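Local coordinates for protein predicted acetyltransferase (Clostridium acetobutylicum, PDB 3MGD) that binds acetyl-CoA and probably acts as a GNAT-type N-acetyltransferase, passing the acetyl group to an acceptor substrate, at residues Ile101-Leu106 with Lys134-Gln139. Residues are numbered along the deposited sequence; the frame is centred on the assembly and turned at random.
Sequences IATGML and KKYGFQ. With ACO (acetyl coenzyme *a), chain C.
Leu-106 lies over one face of the Tyr-136 ring: its CB stands 3.6 Å above the ring plane, displaced toward the rim, in a CH-pi contact 3.9 Å from the ring centroid. CD1 of the same leucine continues over the inner end of the ring, 3.8 Å from Tyr-136 CG, as the two side chains run past each other in opposite directions. Carbonyl O of Thr-103 approaches Tyr-136 CE1 obliquely, and the other leucine methyl, CD2, meets Phe-138 CE1 at 4.3 Å. In Tyr-136 a first torsion of -161°, with CG opposite the main-chain nitrogen, swings the ring against helix 101-115, and its OH hydrogen-bonds Asp-107 OD1, which helps fix the ring beside Leu-106.

At the start of that helix, the pyrophosphate of acetyl-CoA is gripped in GNAT fashion. Ala-102 N donates to O5A at 3.0 Å, while Thr-103 gives O2A two bonds, from its backbone N and from OG1 at 2.7 Å. From the other segment the extended chain of Lys-135 brings NZ within 3.0 Å of the ribose oxygen O2B, so both helices hold the cofactor.

Helix 129-136 closes with a Schellman motif at Gly-137. Tyr-136 and Phe-138 pack on Leu-147 of the second subunit, and Gln-139 pairs with a strand of that chain in an antiparallel ladder. Leu-106 also touches Tyr-133 of helix 129-136, and meets Ile-87 and Met-90 on strand 83-92 of the central sheet.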
# COMPACT_ATOMS: atom_id res chain seq x y z
N ILE A 101 14.58 -13.89 -16.18
CA ILE A 101 13.23 -14.39 -15.90
C ILE A 101 12.39 -13.40 -15.10
O ILE A 101 11.28 -13.06 -15.50
CB ILE A 101 13.26 -15.75 -15.19
CG1 ILE A 101 13.87 -16.81 -16.10
CG2 ILE A 101 11.85 -16.16 -14.77
CD1 ILE A 101 13.99 -18.17 -15.44
N ALA A 102 12.92 -12.93 -13.98
CA ALA A 102 12.22 -11.92 -13.19
C ALA A 102 11.95 -10.66 -14.02
O ALA A 102 10.87 -10.08 -13.93
CB ALA A 102 13.00 -11.60 -11.91
N THR A 103 12.92 -10.24 -14.83
CA THR A 103 12.73 -9.04 -15.67
C THR A 103 11.58 -9.21 -16.67
O THR A 103 10.75 -8.29 -16.86
CB THR A 103 14.04 -8.65 -16.41
OG1 THR A 103 15.04 -8.30 -15.45
CG2 THR A 103 13.82 -7.47 -17.35
N GLY A 104 11.50 -10.38 -17.30
CA GLY A 104 10.39 -10.68 -18.20
C GLY A 104 9.07 -10.80 -17.45
O GLY A 104 8.02 -10.45 -17.98
N MSE A 105 9.11 -11.30 -16.22
CA MSE A 105 7.91 -11.33 -15.38
C MSE A 105 7.40 -9.91 -15.12
O MSE A 105 6.19 -9.66 -15.15
CB MSE A 105 8.18 -12.01 -14.04
CG MSE A 105 8.30 -13.51 -14.09
SE MSE A 105 6.62 -14.34 -14.64
CE MSE A 105 6.73 -16.00 -13.62
N LEU A 106 8.32 -8.99 -14.83
CA LEU A 106 7.93 -7.59 -14.62
C LEU A 106 7.15 -7.06 -15.83
O LEU A 106 6.18 -6.33 -15.66
CB LEU A 106 9.15 -6.70 -14.33
CG LEU A 106 9.83 -6.89 -12.97
CD1 LEU A 106 11.20 -6.24 -12.91
CD2 LEU A 106 8.94 -6.36 -11.86
N LYS A 134 15.77 -1.59 -9.93
CA LYS A 134 16.48 -0.36 -10.29
C LYS A 134 16.78 -0.37 -11.79
O LYS A 134 16.55 0.63 -12.48
CB LYS A 134 17.78 -0.21 -9.49
CG LYS A 134 17.60 0.24 -8.04
CD LYS A 134 16.78 1.53 -7.95
CE LYS A 134 16.62 2.00 -6.51
NZ LYS A 134 17.90 2.52 -5.93
N LYS A 135 17.30 -1.49 -12.28
CA LYS A 135 17.59 -1.63 -13.71
C LYS A 135 16.34 -1.41 -14.54
O LYS A 135 16.40 -0.80 -15.62
CB LYS A 135 18.25 -2.99 -14.01
CG LYS A 135 18.62 -3.20 -15.47
CD LYS A 135 19.11 -4.62 -15.71
CE LYS A 135 19.73 -4.80 -17.10
NZ LYS A 135 19.86 -6.24 -17.48
N TYR A 136 15.20 -1.85 -14.02
CA TYR A 136 13.93 -1.77 -14.73
C TYR A 136 13.30 -0.38 -14.75
O TYR A 136 12.43 -0.10 -15.58
CB TYR A 136 12.93 -2.75 -14.10
CG TYR A 136 11.75 -3.11 -14.97
CD1 TYR A 136 11.85 -4.09 -15.95
CD2 TYR A 136 10.52 -2.50 -14.79
CE1 TYR A 136 10.76 -4.42 -16.75
CE2 TYR A 136 9.43 -2.82 -15.57
CZ TYR A 136 9.55 -3.79 -16.55
OH TYR A 136 8.45 -4.11 -17.31
N GLY A 137 13.70 0.49 -13.83
CA GLY A 137 13.17 1.83 -13.79
C GLY A 137 12.44 2.21 -12.52
O GLY A 137 11.93 3.32 -12.40
N PHE A 138 12.38 1.31 -11.54
CA PHE A 138 11.75 1.69 -10.29
C PHE A 138 12.60 2.77 -9.60
O PHE A 138 13.83 2.74 -9.68
CB PHE A 138 11.54 0.48 -9.38
CG PHE A 138 10.39 -0.39 -9.79
CD1 PHE A 138 10.53 -1.32 -10.81
CD2 PHE A 138 9.17 -0.29 -9.13
CE1 PHE A 138 9.48 -2.12 -11.18
CE2 PHE A 138 8.11 -1.10 -9.50
CZ PHE A 138 8.26 -2.01 -10.53
N GLN A 139 11.94 3.71 -8.94
CA GLN A 139 12.62 4.84 -8.33
C GLN A 139 12.56 4.84 -6.80
O GLN A 139 11.52 4.54 -6.22
CB GLN A 139 11.99 6.14 -8.83
CG GLN A 139 11.95 6.25 -10.33
CD GLN A 139 13.32 6.53 -10.90
OE1 GLN A 139 13.98 7.48 -10.50
NE2 GLN A 139 13.77 5.69 -11.83
N1A ACO C . 21.68 -9.35 -20.36
C2A ACO C . 22.62 -9.12 -19.36
N3A ACO C . 22.30 -9.39 -18.00
C4A ACO C . 20.98 -9.90 -17.67
C5A ACO C . 20.01 -10.14 -18.70
C6A ACO C . 20.33 -9.87 -20.03
N6A ACO C . 19.35 -10.12 -21.06
N7A ACO C . 18.81 -10.64 -18.09
C8A ACO C . 19.04 -10.72 -16.72
N9A ACO C . 20.38 -10.23 -16.45
C1B ACO C . 21.00 -10.27 -15.13
C2B ACO C . 20.71 -8.87 -14.57
O2B ACO C . 21.13 -7.72 -15.22
C3B ACO C . 21.01 -9.06 -13.10
O3B ACO C . 22.33 -8.89 -12.65
P3B ACO C . 22.89 -7.51 -12.09
O7A ACO C . 24.45 -7.55 -12.21
O8A ACO C . 22.49 -7.35 -10.61
O9A ACO C . 22.34 -6.35 -12.89
C4B ACO C . 20.35 -10.47 -12.87
O4B ACO C . 20.68 -11.21 -14.10
C5B ACO C . 18.96 -10.67 -12.31
O5B ACO C . 17.96 -10.34 -13.25
P1A ACO C . 16.85 -11.38 -13.64
O1A ACO C . 17.43 -12.62 -14.34
O2A ACO C . 15.82 -10.65 -14.50
O3A ACO C . 16.18 -11.78 -12.27
P2A ACO C . 16.11 -13.27 -11.70
O4A ACO C . 17.52 -13.85 -11.34
O5A ACO C . 15.31 -14.16 -12.61
O6A ACO C . 15.23 -13.18 -10.39
CBP ACO C . 14.92 -12.49 -8.09
CCP ACO C . 15.47 -12.16 -9.47
CDP ACO C . 14.99 -11.26 -7.19
CEP ACO C . 13.51 -12.95 -8.27
CAP ACO C . 15.80 -13.62 -7.46
OAP ACO C . 17.11 -13.22 -7.26
C9P ACO C . 15.19 -14.31 -6.26
O9P ACO C . 14.30 -15.15 -6.36
N8P ACO C . 15.73 -13.93 -4.97
C7P ACO C . 15.17 -14.48 -3.74
C6P ACO C . 13.77 -14.03 -3.52
C5P ACO C . 13.64 -12.53 -3.69
O5P ACO C . 14.47 -11.77 -3.18
N4P ACO C . 12.57 -12.05 -4.49
C3P ACO C . 12.22 -10.65 -4.52
C2P ACO C . 11.41 -10.14 -3.35
S1P ACO C . 10.87 -8.45 -3.52
C ACO C . 9.46 -8.34 -4.43
O ACO C . 8.94 -9.36 -4.86
CH3 ACO C . 8.95 -7.01 -4.82